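Local coordinates for xylose isomerase-like TIM barrel domain-containing protein (Parabacteroides distasonis, PDB 4KW2) that is of unknown function but adopts the xylose isomerase-like TIM barrel fold, and so may act as a sugar isomerase or a related barrel enzyme, at residues I26-F31 / A51-F56; D141-I146 / S169-V174; A176-W181 / K200-K205; K224-E229 / E258-C263. All coordinates share one frame; numbering follows the deposited sequence.

Interaction 1: residues I26-F31 / A51-F56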
# COMPACT_ATOMS: atom_id res chain seq x y z
N ILE A 26 -10.69 5.40 -17.83
CA ILE A 26 -9.45 5.34 -17.08
C ILE A 26 -9.35 6.49 -16.07
O ILE A 26 -9.79 7.60 -16.34
CB ILE A 26 -8.23 5.37 -18.01
CG1 ILE A 26 -6.97 4.94 -17.25
CG2 ILE A 26 -8.03 6.74 -18.65
CD1 ILE A 26 -5.76 4.78 -18.13
N GLN A 27 -8.77 6.19 -14.90
CA GLN A 27 -8.31 7.24 -14.00
C GLN A 27 -6.94 7.69 -14.48
O GLN A 27 -6.01 6.88 -14.54
CB GLN A 27 -8.20 6.73 -12.57
CG GLN A 27 -9.51 6.27 -11.97
CD GLN A 27 -9.36 5.81 -10.54
OE1 GLN A 27 -8.65 6.43 -9.75
NE2 GLN A 27 -10.03 4.70 -10.20
N THR A 28 -6.82 8.97 -14.83
CA THR A 28 -5.55 9.47 -15.37
C THR A 28 -4.42 9.38 -14.33
O THR A 28 -3.25 9.37 -14.69
CB THR A 28 -5.68 10.91 -15.91
OG1 THR A 28 -6.15 11.78 -14.87
CG2 THR A 28 -6.66 10.96 -17.07
N TRP A 29 -4.77 9.28 -13.05
CA TRP A 29 -3.78 9.04 -11.99
C TRP A 29 -2.87 7.85 -12.31
O TRP A 29 -1.70 7.82 -11.92
CB TRP A 29 -4.47 8.82 -10.63
CG TRP A 29 -3.48 8.64 -9.55
CD1 TRP A 29 -3.21 7.49 -8.89
CD2 TRP A 29 -2.59 9.63 -9.02
NE1 TRP A 29 -2.21 7.69 -7.97
CE2 TRP A 29 -1.81 9.00 -8.03
CE3 TRP A 29 -2.38 10.99 -9.29
CZ2 TRP A 29 -0.83 9.69 -7.30
CZ3 TRP A 29 -1.42 11.67 -8.57
CH2 TRP A 29 -0.65 11.02 -7.58
N THR A 30 -3.41 6.86 -13.02
CA THR A 30 -2.65 5.72 -13.52
C THR A 30 -1.31 6.14 -14.13
O THR A 30 -0.29 5.48 -13.93
CB THR A 30 -3.47 4.97 -14.58
OG1 THR A 30 -4.67 4.48 -13.98
CG2 THR A 30 -2.70 3.81 -15.19
N PHE A 31 -1.33 7.24 -14.87
CA PHE A 31 -0.14 7.72 -15.59
C PHE A 31 0.27 9.11 -15.12
O PHE A 31 0.64 9.96 -15.93
CB PHE A 31 -0.44 7.75 -17.09
CG PHE A 31 -0.74 6.40 -17.68
CD1 PHE A 31 0.28 5.48 -17.88
CD2 PHE A 31 -2.03 6.07 -18.06
CE1 PHE A 31 0.01 4.23 -18.43
CE2 PHE A 31 -2.30 4.83 -18.61
CZ PHE A 31 -1.28 3.91 -18.79
N ALA A 51 -12.43 9.23 -19.61
CA ALA A 51 -11.39 9.51 -18.63
C ALA A 51 -11.92 10.24 -17.40
O ALA A 51 -12.83 11.06 -17.49
CB ALA A 51 -10.28 10.33 -19.28
N GLU A 52 -11.38 9.88 -16.24
CA GLU A 52 -11.58 10.62 -15.00
C GLU A 52 -10.25 11.27 -14.65
O GLU A 52 -9.30 10.59 -14.25
CB GLU A 52 -12.03 9.70 -13.86
CG GLU A 52 -12.11 10.38 -12.50
CD GLU A 52 -12.65 9.48 -11.40
OE1 GLU A 52 -13.13 8.37 -11.72
OE2 GLU A 52 -12.61 9.90 -10.22
N ALA A 53 -10.17 12.59 -14.81
CA ALA A 53 -8.89 13.28 -14.70
C ALA A 53 -8.69 13.96 -13.34
O ALA A 53 -9.60 14.62 -12.81
CB ALA A 53 -8.73 14.28 -15.83
N PHE A 54 -7.50 13.79 -12.79
CA PHE A 54 -7.08 14.44 -11.57
C PHE A 54 -6.33 15.73 -11.92
O PHE A 54 -5.62 15.80 -12.94
CB PHE A 54 -6.18 13.52 -10.73
CG PHE A 54 -4.77 13.41 -11.25
CD1 PHE A 54 -4.46 12.52 -12.27
CD2 PHE A 54 -3.77 14.22 -10.74
CE1 PHE A 54 -3.17 12.44 -12.77
CE2 PHE A 54 -2.48 14.14 -11.24
CZ PHE A 54 -2.18 13.25 -12.25
N PHE A 55 -6.47 16.73 -11.06
CA PHE A 55 -5.88 18.05 -11.28
C PHE A 55 -4.39 18.09 -10.95
O PHE A 55 -3.87 17.26 -10.18
CB PHE A 55 -6.59 19.09 -10.42
CG PHE A 55 -7.89 19.61 -11.00
CD1 PHE A 55 -8.54 18.95 -12.03
CD2 PHE A 55 -8.47 20.75 -10.46
CE1 PHE A 55 -9.73 19.44 -12.54
CE2 PHE A 55 -9.66 21.24 -10.97
CZ PHE A 55 -10.30 20.58 -12.01
N PHE A 56 -3.73 19.08 -11.54
CA PHE A 56 -2.31 19.41 -11.36
C PHE A 56 -1.35 18.53 -12.16
O PHE A 56 -0.14 18.64 -12.01
CB PHE A 56 -1.92 19.51 -9.88
CG PHE A 56 -2.76 20.50 -9.12
CD1 PHE A 56 -2.64 21.86 -9.37
CD2 PHE A 56 -3.69 20.08 -8.18
CE1 PHE A 56 -3.42 22.78 -8.69
CE2 PHE A 56 -4.47 21.00 -7.49
CZ PHE A 56 -4.34 22.35 -7.75
O HOH W 1 -5.28 14.29 -15.23
O HOH W 2 -7.43 10.28 -12.02
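Trp29 turns the edge of its six-membered ring onto one face of Phe54, a T-shaped pair with ring centroids 4.9 Å apart and planes at 81°. Trp29 CE3 stands almost over the centre of the Phe54 ring, 3.7 Å from Phe54 CE2. Phe54 CG sits between the backbone N and the carbonyl carbon (chi1 77°), which turns the ring against the Trp29 backbone and indole edge. Were Phe54 an alanine, the Trp29 edge would probably lose the aromatic face it rests on, and a gap would open beside it. Thr28 OG1 approaches the same ring obliquely, 3.2 Å from Phe54 CD1, and donates to a water that in turn donates to Phe54 O, a place suited to a small hydroxyl residue. A second water joins Trp29 N to Glu52 O. The strands run parallel, with Glu52 N bonded to Ile26 O at 2.8 Å, up to the turn, where Thr28 N bonds to Glu52 O at 3.0 Å. Gln27 and Glu52 extend side by side, their polar ends held by Ser240, while Glu52 also bonds Thr122. Trp216 of the second subunit packs on Phe54. This is the first beta-alpha-beta unit of a TIM barrel, strands 23-27 and 50-53 being joined through helix 36-46.

Interaction 2: residues D141-I146 / S169-V174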
# COMPACT_ATOMS: atom_id res chain seq x y z
N ASP A 141 -26.17 21.15 -14.02
CA ASP A 141 -26.64 19.83 -14.47
C ASP A 141 -25.53 18.77 -14.40
O ASP A 141 -25.43 17.89 -15.25
CB ASP A 141 -27.21 19.93 -15.89
CG ASP A 141 -27.90 18.65 -16.33
OD1 ASP A 141 -28.41 17.90 -15.47
OD2 ASP A 141 -27.93 18.39 -17.55
N MSE A 142 -24.70 18.87 -13.36
CA MSE A 142 -23.55 17.99 -13.17
C MSE A 142 -23.92 16.90 -12.22
O MSE A 142 -24.50 17.15 -11.16
CB MSE A 142 -22.43 18.84 -12.57
CG MSE A 142 -21.08 18.11 -12.50
SE MSE A 142 -20.46 17.63 -14.30
CE MSE A 142 -20.37 19.45 -15.04
N GLU A 143 -23.60 15.66 -12.58
CA GLU A 143 -23.77 14.55 -11.65
C GLU A 143 -22.60 14.51 -10.67
O GLU A 143 -21.49 14.90 -11.01
CB GLU A 143 -23.90 13.23 -12.40
CG GLU A 143 -25.18 13.14 -13.21
CD GLU A 143 -25.42 11.76 -13.77
OE1 GLU A 143 -24.52 11.22 -14.44
OE2 GLU A 143 -26.52 11.22 -13.53
N VAL A 144 -22.88 14.06 -9.46
CA VAL A 144 -21.92 14.07 -8.37
C VAL A 144 -21.83 12.67 -7.77
O VAL A 144 -22.84 12.10 -7.36
CB VAL A 144 -22.32 15.08 -7.28
CG1 VAL A 144 -21.28 15.13 -6.18
CG2 VAL A 144 -22.53 16.46 -7.89
N ALA A 145 -20.62 12.10 -7.77
CA ALA A 145 -20.38 10.81 -7.15
C ALA A 145 -19.55 11.02 -5.90
O ALA A 145 -18.36 11.36 -5.97
CB ALA A 145 -19.66 9.88 -8.12
N ILE A 146 -20.18 10.82 -4.75
CA ILE A 146 -19.56 11.08 -3.45
C ILE A 146 -18.74 9.87 -3.01
O ILE A 146 -19.21 8.75 -3.01
CB ILE A 146 -20.62 11.45 -2.39
CG1 ILE A 146 -21.27 12.78 -2.76
CG2 ILE A 146 -20.01 11.53 -1.00
CD1 ILE A 146 -22.60 13.04 -2.07
N SER A 169 -31.55 15.41 -4.76
CA SER A 169 -31.65 15.28 -6.22
C SER A 169 -31.00 13.99 -6.74
O SER A 169 -30.04 13.50 -6.15
CB SER A 169 -31.00 16.50 -6.90
OG SER A 169 -30.65 16.24 -8.25
N PRO A 170 -31.53 13.44 -7.86
CA PRO A 170 -30.91 12.24 -8.43
C PRO A 170 -29.48 12.45 -8.95
O PRO A 170 -28.76 11.48 -9.18
CB PRO A 170 -31.85 11.87 -9.59
CG PRO A 170 -33.09 12.67 -9.39
CD PRO A 170 -32.68 13.91 -8.65
N LEU A 171 -29.08 13.71 -9.13
CA LEU A 171 -27.71 14.06 -9.49
C LEU A 171 -26.70 13.69 -8.39
O LEU A 171 -25.54 13.43 -8.69
CB LEU A 171 -27.60 15.55 -9.80
CG LEU A 171 -28.45 16.10 -10.95
CD1 LEU A 171 -28.51 17.61 -10.89
CD2 LEU A 171 -27.91 15.63 -12.29
N MSE A 172 -27.15 13.69 -7.14
CA MSE A 172 -26.29 13.36 -6.00
C MSE A 172 -26.20 11.87 -5.84
O MSE A 172 -27.15 11.23 -5.41
CB MSE A 172 -26.82 13.99 -4.72
CG MSE A 172 -26.90 15.51 -4.81
SE MSE A 172 -25.09 16.29 -4.86
CE MSE A 172 -24.68 16.24 -2.94
N GLY A 173 -25.04 11.30 -6.17
CA GLY A 173 -24.83 9.85 -6.12
C GLY A 173 -23.57 9.43 -5.39
O GLY A 173 -22.98 10.21 -4.63
N VAL A 174 -23.14 8.20 -5.64
CA VAL A 174 -22.04 7.58 -4.92
C VAL A 174 -20.93 7.10 -5.85
O VAL A 174 -21.19 6.48 -6.88
CB VAL A 174 -22.55 6.38 -4.09
CG1 VAL A 174 -21.41 5.69 -3.36
CG2 VAL A 174 -23.61 6.86 -3.11
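Val144 and Met172, a selenomethionine, form part of the close-packed side of this parallel strand pair. Their side chains run alongside each other, and Met172 SE lies 3.9 Å from Val144 CB. The Met172 chain bends at chi2 and chi3 (-69° and -81°), which carries Met172 CE round to Ile146 CD1, also at 3.9 Å; an unbranched, flexible chain can bend to reach both Val144 and Ile146. Leu165 of helix 157-165 packs against Met172, Ile146 and Val174. Between the strands, Val144 N bonds to Leu171 O at 2.8 Å, Gly173 N to Val144 O, and Ile146 N to Gly173 O at 2.9 Å. Glycine suits its place opposite Ala145, because a CB on Gly173 would fall close to Val144 O.

Leu171, in the type I turn 169-172, is also well covered. It lays CB against Met142 O and crosses Glu143 at about a right angle, Leu171 CD2 meeting Glu143 CG at 3.8 Å. A serine in its place would probably lose this apolar cover over the Glu143 stem and the Met142 carbonyl, leaving a gap beside Met142 and Glu143. The looser, solvent side begins here: Leu171 CD2 lies 3.9 Å from OD1 of Asp141, an exposed residue of a Schellman motif, and the carboxylate of Glu143 turns to Lys200 in a salt bridge. Ser169 OG accepts from Leu171 N in an ST turn. The chemistry thus divides: backbone bonds and apolar packing hold the buried strands, whereas the end nearer solvent is met by a salt bridge and turn hydrogen bonds.

Interaction 3: residues A176-W181 / K200-K205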
# COMPACT_ATOMS: atom_id res chain seq x y z
N ALA A 176 -18.36 4.42 -5.73
CA ALA A 176 -18.11 3.20 -4.97
C ALA A 176 -16.72 2.64 -5.26
O ALA A 176 -16.35 2.49 -6.41
CB ALA A 176 -19.16 2.16 -5.31
N ASP A 177 -15.97 2.34 -4.20
CA ASP A 177 -14.67 1.70 -4.34
C ASP A 177 -14.84 0.19 -4.37
O ASP A 177 -15.44 -0.39 -3.47
CB ASP A 177 -13.75 2.08 -3.18
CG ASP A 177 -13.09 3.42 -3.38
OD1 ASP A 177 -13.49 4.18 -4.29
OD2 ASP A 177 -12.15 3.73 -2.61
N ILE A 178 -14.32 -0.43 -5.42
CA ILE A 178 -14.26 -1.88 -5.50
C ILE A 178 -12.92 -2.25 -4.91
O ILE A 178 -11.88 -2.00 -5.53
CB ILE A 178 -14.38 -2.39 -6.94
CG1 ILE A 178 -15.63 -1.82 -7.61
CG2 ILE A 178 -14.38 -3.91 -6.97
CD1 ILE A 178 -16.90 -1.96 -6.80
N GLY A 179 -12.94 -2.83 -3.71
CA GLY A 179 -11.73 -3.10 -2.95
C GLY A 179 -10.91 -4.23 -3.54
O GLY A 179 -10.29 -4.07 -4.60
N HIS A 180 -10.88 -5.37 -2.85
CA HIS A 180 -10.16 -6.54 -3.33
C HIS A 180 -11.18 -7.61 -3.68
O HIS A 180 -11.65 -8.35 -2.83
CB HIS A 180 -9.15 -7.03 -2.28
CG HIS A 180 -7.79 -6.41 -2.42
ND1 HIS A 180 -6.86 -6.85 -3.34
CD2 HIS A 180 -7.21 -5.39 -1.75
CE1 HIS A 180 -5.76 -6.13 -3.23
NE2 HIS A 180 -5.95 -5.23 -2.28
N TRP A 181 -11.52 -7.63 -4.96
CA TRP A 181 -12.52 -8.54 -5.50
C TRP A 181 -11.91 -9.93 -5.70
O TRP A 181 -10.89 -10.05 -6.38
CB TRP A 181 -12.98 -7.99 -6.85
CG TRP A 181 -13.96 -8.86 -7.52
CD1 TRP A 181 -13.71 -9.89 -8.38
CD2 TRP A 181 -15.38 -8.79 -7.38
NE1 TRP A 181 -14.89 -10.47 -8.79
CE2 TRP A 181 -15.93 -9.81 -8.18
CE3 TRP A 181 -16.23 -7.97 -6.64
CZ2 TRP A 181 -17.29 -10.03 -8.28
CZ3 TRP A 181 -17.59 -8.17 -6.74
CH2 TRP A 181 -18.11 -9.20 -7.55
N LYS A 200 -23.08 5.89 -9.21
CA LYS A 200 -22.76 6.50 -10.50
C LYS A 200 -21.37 6.12 -11.02
O LYS A 200 -21.17 6.07 -12.23
CB LYS A 200 -22.90 8.02 -10.42
CG LYS A 200 -24.33 8.46 -10.18
CD LYS A 200 -24.48 9.96 -10.33
CE LYS A 200 -25.87 10.42 -9.89
NZ LYS A 200 -26.96 9.80 -10.69
N VAL A 201 -20.43 5.87 -10.12
CA VAL A 201 -19.06 5.56 -10.49
C VAL A 201 -18.52 4.41 -9.63
O VAL A 201 -18.74 4.39 -8.42
CB VAL A 201 -18.13 6.79 -10.35
CG1 VAL A 201 -16.69 6.45 -10.69
CG2 VAL A 201 -18.63 7.93 -11.22
N ALA A 202 -17.82 3.48 -10.26
CA ALA A 202 -17.11 2.43 -9.53
C ALA A 202 -15.61 2.58 -9.79
O ALA A 202 -15.17 2.50 -10.92
CB ALA A 202 -17.59 1.06 -9.98
N HIS A 203 -14.85 2.81 -8.72
CA HIS A 203 -13.39 2.87 -8.80
C HIS A 203 -12.78 1.49 -8.66
O HIS A 203 -12.90 0.86 -7.62
CB HIS A 203 -12.84 3.76 -7.69
CG HIS A 203 -12.86 5.22 -8.01
ND1 HIS A 203 -12.25 6.16 -7.21
CD2 HIS A 203 -13.39 5.90 -9.04
CE1 HIS A 203 -12.41 7.36 -7.73
NE2 HIS A 203 -13.11 7.23 -8.85
N LEU A 204 -12.13 1.03 -9.72
CA LEU A 204 -11.27 -0.15 -9.66
C LEU A 204 -9.85 0.31 -9.47
O LEU A 204 -9.27 0.93 -10.36
CB LEU A 204 -11.35 -0.95 -10.95
CG LEU A 204 -12.32 -2.12 -10.99
CD1 LEU A 204 -13.71 -1.67 -10.57
CD2 LEU A 204 -12.33 -2.72 -12.39
N LYS A 205 -9.29 0.01 -8.30
CA LYS A 205 -7.90 0.34 -7.99
C LYS A 205 -7.03 -0.89 -8.23
O LYS A 205 -7.47 -2.01 -8.01
CB LYS A 205 -7.80 0.79 -6.53
CG LYS A 205 -6.46 1.37 -6.13
CD LYS A 205 -6.53 1.97 -4.73
CE LYS A 205 -5.14 2.17 -4.12
NZ LYS A 205 -4.29 3.08 -4.93
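Val201 O opens the contact by accepting from Ala176 N at 2.7 Å. One residue on, Ala202 brings its CA to 3.2 Å from Ala176 O in a CA-H...O contact, and its CB faces Ile178 CG1; Ala176 and Ala202 pair on the face shared with Ile178 and Leu204. His203 then uses both backbone polar atoms: its N donates to Ala176 O, and His203 O receives Ile178 N at 2.9 Å. Its side chain shares the other side of the sheet with Asp177, whose OD1 approaches the ring obliquely, 3.5 Å from His203 CB, the carboxylate and ring planes being 22° apart. CG of His203 lies anti to the carbonyl carbon (chi1 -83°); the ring end leads away from segment 176-181, and NE2 bonds Glu52 across the barrel. Leu204 returns to the apolar side and runs beside Ile178, Leu204 CD1 being 3.5 Å from Ile178 CG1; Phe226 of helix 222-232 packs against both. The strand pair therefore has two chemistries: alanine, isoleucine and leucine serve the layer between sheet and helices, whereas Asp177 and His203 line the barrel interior, where acids and histidines commonly form the active site in this superfamily.

Interaction 4: residues K224-E229 / E258-C263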
# COMPACT_ATOMS: atom_id res chain seq x y z
N LYS A 224 -14.83 -12.08 -15.05
CA LYS A 224 -16.10 -12.56 -15.61
C LYS A 224 -17.20 -12.50 -14.55
O LYS A 224 -18.31 -12.05 -14.83
CB LYS A 224 -15.97 -13.99 -16.14
CG LYS A 224 -15.38 -14.13 -17.54
CD LYS A 224 -15.62 -15.53 -18.09
CE LYS A 224 -15.51 -15.62 -19.61
NZ LYS A 224 -14.23 -16.24 -20.06
N ALA A 225 -16.87 -12.95 -13.34
CA ALA A 225 -17.81 -12.91 -12.22
C ALA A 225 -18.18 -11.48 -11.86
O ALA A 225 -19.32 -11.21 -11.49
CB ALA A 225 -17.21 -13.61 -11.02
N PHE A 226 -17.22 -10.57 -11.98
CA PHE A 226 -17.44 -9.16 -11.67
C PHE A 226 -18.43 -8.55 -12.65
O PHE A 226 -19.40 -7.90 -12.26
CB PHE A 226 -16.10 -8.42 -11.71
CG PHE A 226 -16.22 -6.95 -11.47
CD1 PHE A 226 -16.60 -6.47 -10.22
CD2 PHE A 226 -15.95 -6.03 -12.47
CE1 PHE A 226 -16.71 -5.12 -9.98
CE2 PHE A 226 -16.05 -4.67 -12.23
CZ PHE A 226 -16.44 -4.21 -10.99
N VAL A 227 -18.17 -8.78 -13.93
CA VAL A 227 -19.04 -8.32 -15.00
C VAL A 227 -20.47 -8.85 -14.85
O VAL A 227 -21.43 -8.10 -15.01
CB VAL A 227 -18.45 -8.74 -16.37
CG1 VAL A 227 -19.49 -8.71 -17.46
CG2 VAL A 227 -17.26 -7.84 -16.71
N ASN A 228 -20.58 -10.14 -14.54
CA ASN A 228 -21.88 -10.78 -14.29
C ASN A 228 -22.65 -10.09 -13.18
O ASN A 228 -23.87 -9.91 -13.30
CB ASN A 228 -21.71 -12.26 -13.95
CG ASN A 228 -21.22 -13.08 -15.13
OD1 ASN A 228 -21.16 -12.59 -16.26
ND2 ASN A 228 -20.88 -14.33 -14.88
N GLU A 229 -21.96 -9.70 -12.11
CA GLU A 229 -22.61 -9.01 -11.00
C GLU A 229 -23.08 -7.62 -11.40
O GLU A 229 -24.17 -7.20 -11.02
CB GLU A 229 -21.70 -8.90 -9.79
CG GLU A 229 -21.61 -10.19 -9.00
CD GLU A 229 -21.33 -9.99 -7.52
OE1 GLU A 229 -21.50 -8.86 -7.00
OE2 GLU A 229 -20.93 -10.98 -6.87
N GLU A 258 -11.09 -6.27 -22.00
CA GLU A 258 -11.86 -7.11 -22.92
C GLU A 258 -13.22 -7.50 -22.35
O GLU A 258 -14.25 -7.32 -23.01
CB GLU A 258 -11.04 -8.37 -23.25
CG GLU A 258 -11.68 -9.32 -24.24
CD GLU A 258 -10.83 -10.56 -24.49
OE1 GLU A 258 -9.62 -10.54 -24.16
OE2 GLU A 258 -11.37 -11.55 -25.03
N PHE A 259 -13.24 -8.01 -21.13
CA PHE A 259 -14.48 -8.46 -20.50
C PHE A 259 -15.31 -7.30 -19.95
O PHE A 259 -16.54 -7.34 -19.96
CB PHE A 259 -14.18 -9.45 -19.39
CG PHE A 259 -13.50 -10.69 -19.87
CD1 PHE A 259 -14.22 -11.71 -20.48
CD2 PHE A 259 -12.12 -10.84 -19.73
CE1 PHE A 259 -13.59 -12.85 -20.93
CE2 PHE A 259 -11.49 -11.98 -20.18
CZ PHE A 259 -12.22 -12.99 -20.78
N LEU A 260 -14.63 -6.26 -19.47
CA LEU A 260 -15.31 -5.09 -18.93
C LEU A 260 -16.05 -4.31 -20.02
O LEU A 260 -17.07 -3.70 -19.75
CB LEU A 260 -14.31 -4.16 -18.25
CG LEU A 260 -13.65 -4.73 -17.00
CD1 LEU A 260 -12.47 -3.85 -16.61
CD2 LEU A 260 -14.64 -4.84 -15.86
N GLN A 261 -15.53 -4.36 -21.24
CA GLN A 261 -16.10 -3.62 -22.37
C GLN A 261 -17.02 -4.45 -23.25
O GLN A 261 -18.10 -3.99 -23.60
CB GLN A 261 -14.99 -3.03 -23.23
CG GLN A 261 -14.33 -1.82 -22.61
CD GLN A 261 -13.15 -1.33 -23.41
OE1 GLN A 261 -12.37 -2.13 -23.94
NE2 GLN A 261 -13.00 -0.01 -23.50
N LYS A 262 -16.59 -5.65 -23.63
CA LYS A 262 -17.34 -6.48 -24.59
C LYS A 262 -18.67 -6.99 -24.05
O LYS A 262 -19.54 -7.37 -24.83
CB LYS A 262 -16.50 -7.65 -25.12
CG LYS A 262 -15.39 -7.20 -26.06
CD LYS A 262 -14.28 -8.23 -26.18
CE LYS A 262 -14.53 -9.27 -27.27
NZ LYS A 262 -13.25 -9.90 -27.70
N CYS A 263 -18.83 -7.01 -22.73
CA CYS A 263 -20.15 -7.25 -22.15
C CYS A 263 -21.10 -6.12 -22.54
O CYS A 263 -22.26 -6.35 -22.90
CB CYS A 263 -20.07 -7.37 -20.63
SG CYS A 263 -21.68 -7.64 -19.85
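Helices 222-232 and 250-262 pack side by side in nearly the same direction: the axes of their segments 224-229 and 258-262 diverge by 23° and approach to 9.4 Å. Such spacing leaves room for one layer of interlocking side chains, and the join is made without hydrogen bonds, mostly by side chains. The backbones come nearest where Val227 faces Leu260, with CA atoms 6.3 Å apart.

Val227 is the central residue, and its two branches part, CG2 to Phe259 and Leu260, CG1 to Cys263. Val227 CG2 rests 3.4 Å from Phe259 O and also faces the CD2 methyl of Leu260. CG1 lies anti to the backbone N (chi1 161°) and points to Cys263, though that residue is poorly ordered and its position is less certain. A beta-branched valine suits the place, being compact yet able to touch three neighbours. On the barrel side, Leu260 brings CD2 to the edge of the Phe226 ring, near its plane and 3.8 Å from Phe226 CD2; both residues are buried. Toward solvent, the Lys224 chain crosses Phe259 obliquely, Lys224 CE and NZ each lying 3.6 Å from Phe259 CE1. Its CG and CE methylenes touch the ring at CD1 and CE1 while the ammonium stays at the exposed rim, as suits a lysine on an outer helix.

Inward, Phe226 meets Trp181 edge-to-face. Leu260 O accepts from Trp22, and Gln261 bonds Gly47 at the end of helix 36-46, so the last helix is tied to the start of the barrel.

How the interactions relate
Interactions 1, 2 and 3 join neighbouring strands of the one closed parallel barrel, whereas interaction 4 packs two helices of the outer layer and is only partly buried. Interactions 2 and 3 share strand 172-178, and Lys200 ties them together by its salt bridge to Glu143. Interactions 1 and 3 face each other over the barrel interior, where Glu52 and His203 link them by a probable hydrogen bond. Interaction 3 meets interaction 4 through Leu204, Trp181 and Phe226. Chemistry follows place: backbone bonds join the strands, polar side chains gather inside the barrel, and apolar side chains fill the layer reaching the helices.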